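Local coordinates for uncharacterized conserved protein (Ruegeria pomeroyi DSS-3, PDB 3IUS), which is of unknown function but probably binds an NAD-type cofactor through a Rossmann-type domain of the epimerase/dehydratase kind, at residues A[18-23]-A[190-195]; A[95-100]-A[197-202]; A[216-221]-A[275-280]; A[258-261]-A[267-270]. One frame throughout, in Å; residues are numbered along the deposited sequence. Where two conformers were deposited one is given.

Contact 1: A[18-23]-A[190-195]. With EDO (1,2-ethanediol), chain E.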
loop_
_atom_site.group_PDB
_atom_site.type_symbol
_atom_site.label_atom_id
_atom_site.label_comp_id
_atom_site.label_asym_id
_atom_site.label_seq_id
_atom_site.Cartn_x
_atom_site.Cartn_y
_atom_site.Cartn_z
ATOM N N ARG A 18 -3.418 7.551 7.039
ATOM C CA ARG A 18 -4.443 8.076 7.940
ATOM C C ARG A 18 -4.970 7.027 8.915
ATOM O O ARG A 18 -5.280 7.346 10.065
ATOM C CB ARG A 18 -5.589 8.713 7.149
ATOM C CG ARG A 18 -5.189 10.035 6.525
ATOM C CD ARG A 18 -6.196 10.516 5.505
ATOM N NE ARG A 18 -5.577 11.486 4.608
ATOM C CZ ARG A 18 -6.222 12.150 3.657
ATOM N NH1 ARG A 18 -7.521 11.954 3.474
ATOM N NH2 ARG A 18 -5.562 13.011 2.888
ATOM N N VAL A 19 -5.080 5.779 8.469
ATOM C CA VAL A 19 -5.500 4.720 9.375
ATOM C C VAL A 19 -4.433 4.504 10.441
ATOM O O VAL A 19 -4.757 4.295 11.608
ATOM C CB VAL A 19 -5.813 3.394 8.653
ATOM C CG1 VAL A 19 -6.796 3.627 7.517
ATOM C CG2 VAL A 19 -4.545 2.740 8.154
ATOM N N LEU A 20 -3.168 4.584 10.046
ATOM C CA LEU A 20 -2.072 4.464 10.999
ATOM C C LEU A 20 -2.102 5.616 11.994
ATOM O O LEU A 20 -2.012 5.397 13.202
ATOM C CB LEU A 20 -0.729 4.443 10.276
ATOM C CG LEU A 20 0.490 4.425 11.199
ATOM C CD1 LEU A 20 0.465 3.206 12.108
ATOM C CD2 LEU A 20 1.773 4.479 10.385
ATOM N N SER A 21 -2.226 6.842 11.490
ATOM C CA SER A 21 -2.234 8.015 12.370
ATOM C C SER A 21 -3.395 8.006 13.381
ATOM O O SER A 21 -3.219 8.391 14.539
ATOM C CB SER A 21 -2.150 9.334 11.578
ATOM O OG SER A 21 -3.297 9.561 10.774
ATOM N N ARG A 22 -4.568 7.542 12.962
ATOM C CA ARG A 22 -5.704 7.467 13.868
ATOM C C ARG A 22 -5.441 6.478 15.003
ATOM O O ARG A 22 -6.030 6.588 16.079
ATOM C CB ARG A 22 -6.984 7.100 13.112
ATOM C CG ARG A 22 -7.409 8.125 12.075
ATOM C CD ARG A 22 -8.641 7.665 11.299
ATOM N NE ARG A 22 -9.005 8.613 10.249
ATOM C CZ ARG A 22 -8.971 8.346 8.946
ATOM N NH1 ARG A 22 -8.605 7.146 8.516
ATOM N NH2 ARG A 22 -9.316 9.278 8.073
ATOM N N ALA A 23 -4.546 5.521 14.758
ATOM C CA ALA A 23 -4.182 4.518 15.749
ATOM C C ALA A 23 -3.037 5.007 16.626
ATOM O O ALA A 23 -2.990 4.712 17.822
ATOM C CB ALA A 23 -3.814 3.200 15.069
ATOM N N GLN A 190 -1.253 -2.522 11.015
ATOM C CA GLN A 190 -0.639 -3.474 11.931
ATOM C C GLN A 190 0.835 -3.678 11.616
ATOM O O GLN A 190 1.690 -3.637 12.505
ATOM C CB GLN A 190 -1.345 -4.829 11.850
ATOM C CG GLN A 190 -2.571 -4.963 12.724
ATOM C CD GLN A 190 -2.841 -6.411 13.096
ATOM O OE1 GLN A 190 -2.695 -6.802 14.253
ATOM N NE2 GLN A 190 -3.215 -7.217 12.112
ATOM N N VAL A 191 1.124 -3.918 10.344
ATOM C CA VAL A 191 2.492 -4.162 9.902
ATOM C C VAL A 191 3.401 -2.963 10.177
ATOM O O VAL A 191 4.498 -3.104 10.740
ATOM C CB VAL A 191 2.530 -4.535 8.402
ATOM C CG1 VAL A 191 3.962 -4.518 7.874
ATOM C CG2 VAL A 191 1.876 -5.897 8.178
ATOM N N LEU A 192 2.940 -1.781 9.784
ATOM C CA LEU A 192 3.705 -0.555 9.995
ATOM C C LEU A 192 4.006 -0.358 11.474
ATOM O O LEU A 192 5.154 -0.104 11.864
ATOM C CB LEU A 192 2.951 0.651 9.425
ATOM C CG LEU A 192 2.883 0.666 7.896
ATOM C CD1 LEU A 192 2.053 1.853 7.371
ATOM C CD2 LEU A 192 4.293 0.676 7.311
ATOM N N ALA A 193 2.976 -0.499 12.301
ATOM C CA ALA A 193 3.150 -0.381 13.741
ATOM C C ALA A 193 4.147 -1.422 14.252
ATOM O O ALA A 193 5.056 -1.095 15.027
ATOM C CB ALA A 193 1.805 -0.505 14.455
ATOM N N ALA A 194 3.998 -2.666 13.801
ATOM C CA ALA A 194 4.895 -3.740 14.238
ATOM C C ALA A 194 6.347 -3.455 13.862
ATOM O O ALA A 194 7.267 -3.673 14.661
ATOM C CB ALA A 194 4.450 -5.081 13.662
ATOM N N SER A 195 6.556 -2.968 12.643
ATOM C CA SER A 195 7.902 -2.660 12.169
ATOM C C SER A 195 8.490 -1.504 12.965
ATOM O O SER A 195 9.665 -1.539 13.360
ATOM C CB SER A 195 7.890 -2.333 10.672
ATOM O OG SER A 195 9.190 -2.027 10.202
HETATM C C1 EDO E . -8.287 3.203 11.831
HETATM O O1 EDO E . -7.087 3.414 12.672
HETATM C C2 EDO E . -8.964 4.449 11.336
HETATM O O2 EDO E . -9.545 4.805 10.102
#
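L20 and L192 form a small, buried, purely apolar contact between helix 15-24 and helix 185-197, two helices that lie side by side against the central parallel sheet. The two leucines meet obliquely by their branch ends: CD2 of L20 comes within 4.0 Å of CD1 of L192 and also brushes its CB, at 4.1 Å. L20 can span the space between the helices because its CG stands anti to the backbone N (chi1 176°), which directs the isobutyl group across to its neighbour. Its other methyl, CD1, faces the backbone of A193, where a side chain no larger than a methyl lets the leucine sit close to the helix. L192 also rests on F149 of strand 146-155, and L20 on M196, one turn further along helix 185-197. Helix 15-24 follows the first strand, 7-11, in the strand-turn-helix opening of a Rossmann fold; the G12, G14, A17 spacing nearby resembles the glycine-rich dinucleotide-binding motif. On another side of helix 15-24 a 1,2-ethanediol, probably from the crystallisation liquor, gives a hydrogen bond from O1 to V19 O (2.7 Å). A bent bond (131°) from R22 NH1 to the second hydroxyl, O2, is less certain, because the arginine was deposited in two conformers.

Contact 2: A[95-100]-A[197-202]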
loop_
_atom_site.group_PDB
_atom_site.type_symbol
_atom_site.label_atom_id
_atom_site.label_comp_id
_atom_site.label_asym_id
_atom_site.label_seq_id
_atom_site.Cartn_x
_atom_site.Cartn_y
_atom_site.Cartn_z
ATOM N N PHE A 95 16.939 9.442 12.877
ATOM C CA PHE A 95 15.724 8.657 12.723
ATOM C C PHE A 95 15.869 7.298 13.381
ATOM O O PHE A 95 16.953 6.716 13.403
ATOM C CB PHE A 95 15.376 8.470 11.243
ATOM C CG PHE A 95 15.283 9.758 10.475
ATOM C CD1 PHE A 95 14.283 10.677 10.757
ATOM C CD2 PHE A 95 16.190 10.046 9.471
ATOM C CE1 PHE A 95 14.194 11.868 10.051
ATOM C CE2 PHE A 95 16.110 11.233 8.760
ATOM C CZ PHE A 95 15.108 12.145 9.051
ATOM N N ARG A 96 14.772 6.794 13.927
ATOM C CA ARG A 96 14.748 5.442 14.467
ATOM C C ARG A 96 14.196 4.480 13.426
ATOM O O ARG A 96 14.451 3.279 13.469
ATOM C CB ARG A 96 13.897 5.379 15.736
ATOM C CG ARG A 96 13.584 3.962 16.193
ATOM C CD ARG A 96 12.805 3.946 17.496
ATOM N NE ARG A 96 12.389 2.597 17.866
ATOM C CZ ARG A 96 13.207 1.672 18.356
ATOM N NH1 ARG A 96 14.492 1.945 18.525
ATOM N NH2 ARG A 96 12.741 0.470 18.669
ATOM N N TRP A 97 13.444 5.018 12.475
ATOM C CA TRP A 97 12.733 4.170 11.544
ATOM C C TRP A 97 12.270 4.984 10.349
ATOM O O TRP A 97 11.786 6.102 10.505
ATOM C CB TRP A 97 11.539 3.562 12.270
ATOM C CG TRP A 97 10.667 2.642 11.471
ATOM C CD1 TRP A 97 10.756 1.280 11.398
ATOM C CD2 TRP A 97 9.536 3.013 10.673
ATOM N NE1 TRP A 97 9.756 0.783 10.591
ATOM C CE2 TRP A 97 8.998 1.828 10.131
ATOM C CE3 TRP A 97 8.932 4.231 10.357
ATOM C CZ2 TRP A 97 7.877 1.826 9.296
ATOM C CZ3 TRP A 97 7.824 4.229 9.521
ATOM C CH2 TRP A 97 7.309 3.033 9.005
ATOM N N VAL A 98 12.463 4.426 9.161
ATOM C CA VAL A 98 11.934 5.007 7.936
ATOM C C VAL A 98 11.200 3.927 7.158
ATOM O O VAL A 98 11.727 2.838 6.948
ATOM C CB VAL A 98 13.054 5.594 7.058
ATOM C CG1 VAL A 98 12.500 6.007 5.699
ATOM C CG2 VAL A 98 13.743 6.766 7.769
ATOM N N GLY A 99 9.977 4.216 6.730
ATOM C CA GLY A 99 9.233 3.246 5.959
ATOM C C GLY A 99 8.890 3.775 4.579
ATOM O O GLY A 99 8.285 4.838 4.456
ATOM N N TYR A 100 9.302 3.050 3.545
ATOM C CA TYR A 100 8.895 3.376 2.186
ATOM C C TYR A 100 7.805 2.423 1.743
ATOM O O TYR A 100 7.999 1.208 1.744
ATOM C CB TYR A 100 10.071 3.312 1.204
ATOM C CG TYR A 100 9.633 3.552 -0.226
ATOM C CD1 TYR A 100 9.207 4.809 -0.637
ATOM C CD2 TYR A 100 9.623 2.520 -1.156
ATOM C CE1 TYR A 100 8.785 5.037 -1.933
ATOM C CE2 TYR A 100 9.208 2.738 -2.454
ATOM C CZ TYR A 100 8.794 4.000 -2.839
ATOM O OH TYR A 100 8.374 4.224 -4.127
ATOM N N ALA A 197 7.942 -0.971 15.939
ATOM C CA ALA A 197 8.301 -1.549 17.236
ATOM C C ALA A 197 9.563 -2.411 17.187
ATOM O O ALA A 197 10.330 -2.458 18.156
ATOM C CB ALA A 197 7.133 -2.346 17.809
ATOM N N ARG A 198 9.765 -3.104 16.067
ATOM C CA ARG A 198 10.948 -3.940 15.868
ATOM C C ARG A 198 11.721 -3.533 14.610
ATOM O O ARG A 198 11.694 -4.248 13.607
ATOM C CB ARG A 198 10.557 -5.420 15.743
ATOM C CG ARG A 198 9.799 -6.023 16.919
ATOM C CD ARG A 198 9.535 -7.508 16.656
ATOM N NE ARG A 198 8.550 -8.087 17.569
ATOM C CZ ARG A 198 8.051 -9.317 17.457
ATOM N NH1 ARG A 198 8.444 -10.112 16.468
ATOM N NH2 ARG A 198 7.158 -9.757 18.336
ATOM N N PRO A 199 12.423 -2.390 14.656
ATOM C CA PRO A 199 13.183 -1.932 13.486
ATOM C C PRO A 199 14.286 -2.900 13.046
ATOM O O PRO A 199 14.985 -3.489 13.875
ATOM C CB PRO A 199 13.789 -0.608 13.957
ATOM C CG PRO A 199 12.903 -0.156 15.071
ATOM C CD PRO A 199 12.457 -1.410 15.756
ATOM N N ASP A 200 14.439 -3.043 11.735
ATOM C CA ASP A 200 15.407 -3.955 11.142
ATOM C C ASP A 200 15.932 -3.327 9.851
ATOM O O ASP A 200 15.531 -3.708 8.755
ATOM C CB ASP A 200 14.749 -5.312 10.877
ATOM C CG ASP A 200 15.736 -6.376 10.421
ATOM O OD1 ASP A 200 16.958 -6.202 10.613
ATOM O OD2 ASP A 200 15.282 -7.406 9.880
ATOM N N PRO A 201 16.832 -2.343 9.983
ATOM C CA PRO A 201 17.305 -1.535 8.853
ATOM C C PRO A 201 17.653 -2.360 7.620
ATOM O O PRO A 201 18.457 -3.286 7.702
ATOM C CB PRO A 201 18.553 -0.858 9.421
ATOM C CG PRO A 201 18.217 -0.676 10.854
ATOM C CD PRO A 201 17.463 -1.924 11.247
ATOM N N GLY A 202 17.029 -2.023 6.494
ATOM C CA GLY A 202 17.281 -2.701 5.234
ATOM C C GLY A 202 16.250 -3.755 4.857
ATOM O O GLY A 202 16.242 -4.243 3.728
#
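P199 is met by two neighbours from the start of strand 97-103, R96 and W97, and no hydrogen bond joins the two segments. The arginine contact comes first in extent. In the conformer described, one of two deposited, the guanidinium of R96 lies across the proline ring, with P199 CG 3.6 Å above its plane and displaced toward its rim; for the other conformer this is less certain. NH2 makes the nearest approach, 3.5 Å from P199 CD. The first torsion of R96 (chi1 168°) swings the extended chain out beside the carbonyl carbon; an arginine suits this exposed spot because its flat end can cover an apolar ring while staying in solvent. A197 O lies near the guanidinium plane, but at 3.8 Å from NH2 it is no more than a neighbour. The apolar contact is looser: P199 CB stands at the edge of the W97 indole, 4.4 Å from CD1. An alanine in place of P199 lacks CG and CD, and the R96 guanidinium, left without the ring it lies against in this conformer, is likely to swing more freely. The indole itself is fixed from elsewhere, since NE1 bonds to S195 OG and H147 stacks on the ring. G99 N lies 3.5 Å over one face, and a side chain at G99 would collide with the indole. Strand starts and helix ends gather here, as expected at the amino-terminal edge of a Rossmann-type parallel sheet, where the turn after helix 185-197 leads into strand 204-207.

Contact 3: A[216-221]-A[275-280]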
loop_
_atom_site.group_PDB
_atom_site.type_symbol
_atom_site.label_atom_id
_atom_site.label_comp_id
_atom_site.label_asym_id
_atom_site.label_seq_id
_atom_site.Cartn_x
_atom_site.Cartn_y
_atom_site.Cartn_z
ATOM N N GLN A 216 -12.394 -11.482 -10.463
ATOM C CA GLN A 216 -13.815 -11.729 -10.741
ATOM C C GLN A 216 -14.528 -12.383 -9.556
ATOM O O GLN A 216 -15.753 -12.309 -9.441
ATOM C CB GLN A 216 -13.997 -12.567 -12.015
ATOM C CG GLN A 216 -13.453 -13.993 -11.950
ATOM C CD GLN A 216 -12.000 -14.087 -12.398
ATOM O OE1 GLN A 216 -11.246 -13.133 -12.273
ATOM N NE2 GLN A 216 -11.614 -15.240 -12.940
ATOM N N ASP A 217 -13.758 -13.019 -8.675
ATOM C CA ASP A 217 -14.329 -13.695 -7.513
ATOM C C ASP A 217 -14.677 -12.689 -6.423
ATOM O O ASP A 217 -15.608 -12.894 -5.649
ATOM C CB ASP A 217 -13.356 -14.739 -6.958
ATOM C CG ASP A 217 -13.288 -15.997 -7.809
ATOM O OD1 ASP A 217 -13.970 -16.068 -8.854
ATOM O OD2 ASP A 217 -12.558 -16.926 -7.416
ATOM N N VAL A 218 -13.909 -11.611 -6.339
ATOM C CA VAL A 218 -14.191 -10.593 -5.340
ATOM C C VAL A 218 -15.511 -9.912 -5.673
ATOM O O VAL A 218 -16.409 -9.802 -4.830
ATOM C CB VAL A 218 -13.068 -9.570 -5.251
ATOM C CG1 VAL A 218 -13.392 -8.526 -4.193
ATOM C CG2 VAL A 218 -11.767 -10.273 -4.915
ATOM N N ILE A 219 -15.611 -9.462 -6.917
ATOM C CA ILE A 219 -16.831 -8.870 -7.448
ATOM C C ILE A 219 -18.021 -9.802 -7.237
ATOM O O ILE A 219 -19.087 -9.380 -6.775
ATOM C CB ILE A 219 -16.660 -8.573 -8.947
ATOM C CG1 ILE A 219 -15.670 -7.423 -9.149
ATOM C CG2 ILE A 219 -18.011 -8.279 -9.607
ATOM C CD1 ILE A 219 -15.317 -7.160 -10.600
ATOM N N ALA A 220 -17.841 -11.075 -7.573
ATOM C CA ALA A 220 -18.908 -12.051 -7.391
ATOM C C ALA A 220 -19.341 -12.157 -5.929
ATOM O O ALA A 220 -20.523 -12.210 -5.627
ATOM C CB ALA A 220 -18.480 -13.418 -7.921
ATOM N N TYR A 221 -18.375 -12.192 -5.014
ATOM C CA TYR A 221 -18.704 -12.382 -3.605
ATOM C C TYR A 221 -19.425 -11.170 -3.017
ATOM O O TYR A 221 -20.322 -11.315 -2.186
ATOM C CB TYR A 221 -17.450 -12.713 -2.778
ATOM C CG TYR A 221 -17.791 -13.259 -1.411
ATOM C CD1 TYR A 221 -18.590 -14.390 -1.276
ATOM C CD2 TYR A 221 -17.323 -12.645 -0.253
ATOM C CE1 TYR A 221 -18.913 -14.893 -0.032
ATOM C CE2 TYR A 221 -17.644 -13.140 0.994
ATOM C CZ TYR A 221 -18.431 -14.268 1.100
ATOM O OH TYR A 221 -18.751 -14.766 2.340
ATOM N N VAL A 275 -13.528 -12.843 4.458
ATOM C CA VAL A 275 -13.743 -12.320 5.805
ATOM C C VAL A 275 -13.648 -10.796 5.818
ATOM O O VAL A 275 -14.369 -10.126 6.564
ATOM C CB VAL A 275 -12.782 -12.940 6.848
ATOM C CG1 VAL A 275 -13.210 -14.369 7.172
ATOM C CG2 VAL A 275 -11.370 -12.913 6.344
ATOM N N GLY A 276 -12.767 -10.254 4.982
ATOM C CA GLY A 276 -12.655 -8.813 4.833
ATOM C C GLY A 276 -13.942 -8.202 4.290
ATOM O O GLY A 276 -14.432 -7.191 4.796
ATOM N N LEU A 277 -14.488 -8.818 3.252
ATOM C CA LEU A 277 -15.716 -8.317 2.632
ATOM C C LEU A 277 -16.943 -8.410 3.536
ATOM O O LEU A 277 -17.798 -7.519 3.531
ATOM C CB LEU A 277 -15.991 -9.022 1.297
ATOM C CG LEU A 277 -15.618 -8.248 0.028
ATOM C CD1 LEU A 277 -14.194 -7.784 0.107
ATOM C CD2 LEU A 277 -15.845 -9.068 -1.243
ATOM N N GLU A 278 -17.046 -9.496 4.291
ATOM C CA GLU A 278 -18.165 -9.662 5.206
ATOM C C GLU A 278 -18.152 -8.571 6.275
ATOM O O GLU A 278 -19.194 -8.017 6.615
ATOM C CB GLU A 278 -18.147 -11.056 5.833
ATOM C CG GLU A 278 -18.184 -12.169 4.798
ATOM C CD GLU A 278 -18.177 -13.555 5.411
ATOM O OE1 GLU A 278 -19.244 -13.994 5.893
ATOM O OE2 GLU A 278 -17.110 -14.206 5.394
ATOM N N ALA A 279 -16.963 -8.263 6.794
ATOM C CA ALA A 279 -16.806 -7.196 7.776
ATOM C C ALA A 279 -17.075 -5.810 7.191
ATOM O O ALA A 279 -17.695 -4.968 7.837
ATOM C CB ALA A 279 -15.407 -7.240 8.391
ATOM N N LEU A 280 -16.590 -5.574 5.975
ATOM C CA LEU A 280 -16.785 -4.293 5.303
ATOM C C LEU A 280 -18.259 -4.000 5.070
ATOM O O LEU A 280 -18.718 -2.875 5.269
ATOM C CB LEU A 280 -16.037 -4.255 3.969
ATOM C CG LEU A 280 -14.711 -3.493 3.974
ATOM C CD1 LEU A 280 -13.759 -4.108 4.976
ATOM C CD2 LEU A 280 -14.089 -3.452 2.583
#
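L277 reaches between V218 and Y221 to join helix 215-226 to helix 273-282, a helix pair that probably belongs to a smaller carboxy-terminal part added to the Rossmann domain, as in extended and related atypical short-chain dehydrogenase/reductases. The work is done by its CD2 methyl, which lies 3.9 Å from V218 CG1 and 4.0 Å from Y221 CD2 at the edge of the tyrosine ring. The valine and leucine cross at about a right angle, whereas the tyrosine and leucine slide past each other in opposite directions. Y221 is turned away from its own backbone N (chi1 -165°), which carries the ring past the leucine to E278. There CE2 meets E278 CG at 4.0 Å, and OH stands 3.4 Å from E278 CD; the carboxylate is turned 87° to the ring, and no hydrogen bond forms. A serine in place of Y221 would probably leave one flank of L277 and the aliphatic part of E278 without this aromatic partner. The axes of these segments stay 11.0 Å apart, a gap bridged mainly by the longer L277 and Y221, and run in roughly the same direction at a crossing angle of -34°. Further out, R182 of strand 182-184 touches both V218 and L277, and R274 touches Y221. Near the beginning of helix 273-282, the backbone N of V275 is hydrogen-bonded to OD1 of N272.

Contact 4: A[258-261]-A[267-270]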
loop_
_atom_site.group_PDB
_atom_site.type_symbol
_atom_site.label_atom_id
_atom_site.label_comp_id
_atom_site.label_asym_id
_atom_site.label_seq_id
_atom_site.Cartn_x
_atom_site.Cartn_y
_atom_site.Cartn_z
ATOM N N ASP A 258 5.179 -14.397 4.639
ATOM C CA ASP A 258 5.730 -15.071 5.819
ATOM C C ASP A 258 6.527 -14.136 6.723
ATOM O O ASP A 258 6.445 -14.223 7.953
ATOM C CB ASP A 258 6.618 -16.254 5.393
ATOM C CG ASP A 258 5.904 -17.218 4.457
ATOM O OD1 ASP A 258 4.758 -17.599 4.757
ATOM O OD2 ASP A 258 6.492 -17.600 3.430
ATOM N N ARG A 259 7.288 -13.241 6.108
ATOM C CA ARG A 259 8.180 -12.350 6.837
ATOM C C ARG A 259 7.451 -11.487 7.874
ATOM O O ARG A 259 7.906 -11.344 9.007
ATOM C CB ARG A 259 8.952 -11.475 5.851
ATOM C CG ARG A 259 10.356 -11.135 6.307
ATOM C CD ARG A 259 11.302 -10.986 5.128
ATOM N NE ARG A 259 11.192 -12.106 4.200
ATOM C CZ ARG A 259 12.181 -12.540 3.425
ATOM N NH1 ARG A 259 11.979 -13.566 2.609
ATOM N NH2 ARG A 259 13.373 -11.958 3.473
ATOM N N ILE A 260 6.316 -10.908 7.486
ATOM C CA ILE A 260 5.596 -10.042 8.417
ATOM C C ILE A 260 5.059 -10.850 9.596
ATOM O O ILE A 260 4.921 -10.332 10.703
ATOM C CB ILE A 260 4.442 -9.264 7.739
ATOM C CG1 ILE A 260 3.468 -10.235 7.082
ATOM C CG2 ILE A 260 4.997 -8.229 6.743
ATOM C CD1 ILE A 260 2.223 -9.576 6.482
ATOM N N LYS A 261 4.769 -12.126 9.357
ATOM C CA LYS A 261 4.238 -12.990 10.403
ATOM C C LYS A 261 5.364 -13.443 11.332
ATOM O O LYS A 261 5.289 -13.266 12.543
ATOM C CB LYS A 261 3.541 -14.205 9.791
ATOM C CG LYS A 261 2.273 -13.876 9.002
ATOM C CD LYS A 261 1.789 -15.111 8.271
ATOM C CE LYS A 261 0.546 -14.853 7.413
ATOM N NZ LYS A 261 0.331 -16.011 6.507
ATOM N N ARG A 267 -0.396 -10.814 13.040
ATOM C CA ARG A 267 -1.431 -11.788 12.765
ATOM C C ARG A 267 -2.575 -11.075 12.052
ATOM O O ARG A 267 -3.236 -10.210 12.624
ATOM C CB ARG A 267 -1.910 -12.463 14.055
ATOM C CG ARG A 267 -2.895 -13.582 13.811
ATOM C CD ARG A 267 -3.001 -14.558 14.984
ATOM N NE ARG A 267 -3.701 -15.770 14.564
ATOM C CZ ARG A 267 -5.006 -15.821 14.318
ATOM N NH1 ARG A 267 -5.567 -16.955 13.924
ATOM N NH2 ARG A 267 -5.754 -14.737 14.474
ATOM N N LEU A 268 -2.785 -11.433 10.791
ATOM C CA LEU A 268 -3.767 -10.760 9.951
ATOM C C LEU A 268 -5.176 -10.759 10.545
ATOM O O LEU A 268 -5.687 -11.798 10.969
ATOM C CB LEU A 268 -3.799 -11.394 8.562
ATOM C CG LEU A 268 -2.517 -11.390 7.729
ATOM C CD1 LEU A 268 -2.799 -12.037 6.365
ATOM C CD2 LEU A 268 -1.975 -9.971 7.577
ATOM N N LYS A 269 -5.789 -9.580 10.569
ATOM C CA LYS A 269 -7.180 -9.430 10.986
ATOM C C LYS A 269 -8.082 -9.969 9.894
ATOM O O LYS A 269 -9.156 -10.514 10.164
ATOM C CB LYS A 269 -7.525 -7.956 11.212
ATOM C CG LYS A 269 -6.852 -7.298 12.402
ATOM C CD LYS A 269 -7.128 -5.796 12.402
ATOM C CE LYS A 269 -6.893 -5.171 13.772
ATOM N NZ LYS A 269 -5.456 -5.160 14.171
ATOM N N TYR A 270 -7.651 -9.794 8.652
ATOM C CA TYR A 270 -8.441 -10.230 7.506
ATOM C C TYR A 270 -7.573 -11.050 6.554
ATOM O O TYR A 270 -7.055 -10.531 5.571
ATOM C CB TYR A 270 -9.060 -9.032 6.781
ATOM C CG TYR A 270 -9.825 -8.093 7.689
ATOM C CD1 TYR A 270 -11.085 -8.431 8.168
ATOM C CD2 TYR A 270 -9.296 -6.863 8.053
ATOM C CE1 TYR A 270 -11.791 -7.573 9.002
ATOM C CE2 TYR A 270 -9.995 -5.998 8.886
ATOM C CZ TYR A 270 -11.243 -6.357 9.352
ATOM O OH TYR A 270 -11.935 -5.496 10.176
#
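L268 overlaps the side chains of two successive residues of helix 258-262, offering one methyl to each. Its CD2 approaches I260 CD1 at 4.4 Å, and its CD1 lies 4.5 Å from K261 CE, so the contact is light and wholly apolar. In I260, CG1 is placed between the backbone N and the carbonyl carbon (chi1 57°), and from there the chain runs straight on to CD1 beside the leucine. A branched, apolar residue suits this buried position, while K261 contributes only methylenes to the contact. The charged end of K261 is used elsewhere: NZ forms a salt bridge with OD1 of D210 and a hydrogen bond with OD1 of N257, and L268 touches both of those residues too. The chain folds back compactly over the few residues that separate the segments, helped by a backbone hydrogen bond between I260 and V266. Just beyond L268, the carboxylate of D187 accepts the backbone N-H groups of K269 and Y270, one on each oxygen. The turn is thereby held against helix 185-197, where I260 packs on V191, while on strand 204-207 the same isoleucine touches Y205.

How the contacts relate
Helix 185-197 is the common element: it supplies one side of contact 1, runs into the loop of contact 2, and carries Q190, whose NE2 bonds to R267 O of contact 4. Contacts 1 and 2 have centres about 13 Å apart and alternate along the chain; the centres of contacts 1 and 4 are about 14 Å apart. Contact 4 is nested within the loop closed by contact 3, and the Y270 ring lies against G276 and A279. Contact 3 is remote from contact 2, their centres about 33 Å apart across the chain's centre. Segment 267-270 thus lies between helix 185-197 of the Rossmann-type region and helix 273-282 of contact 3, and probably links the two parts of the fold.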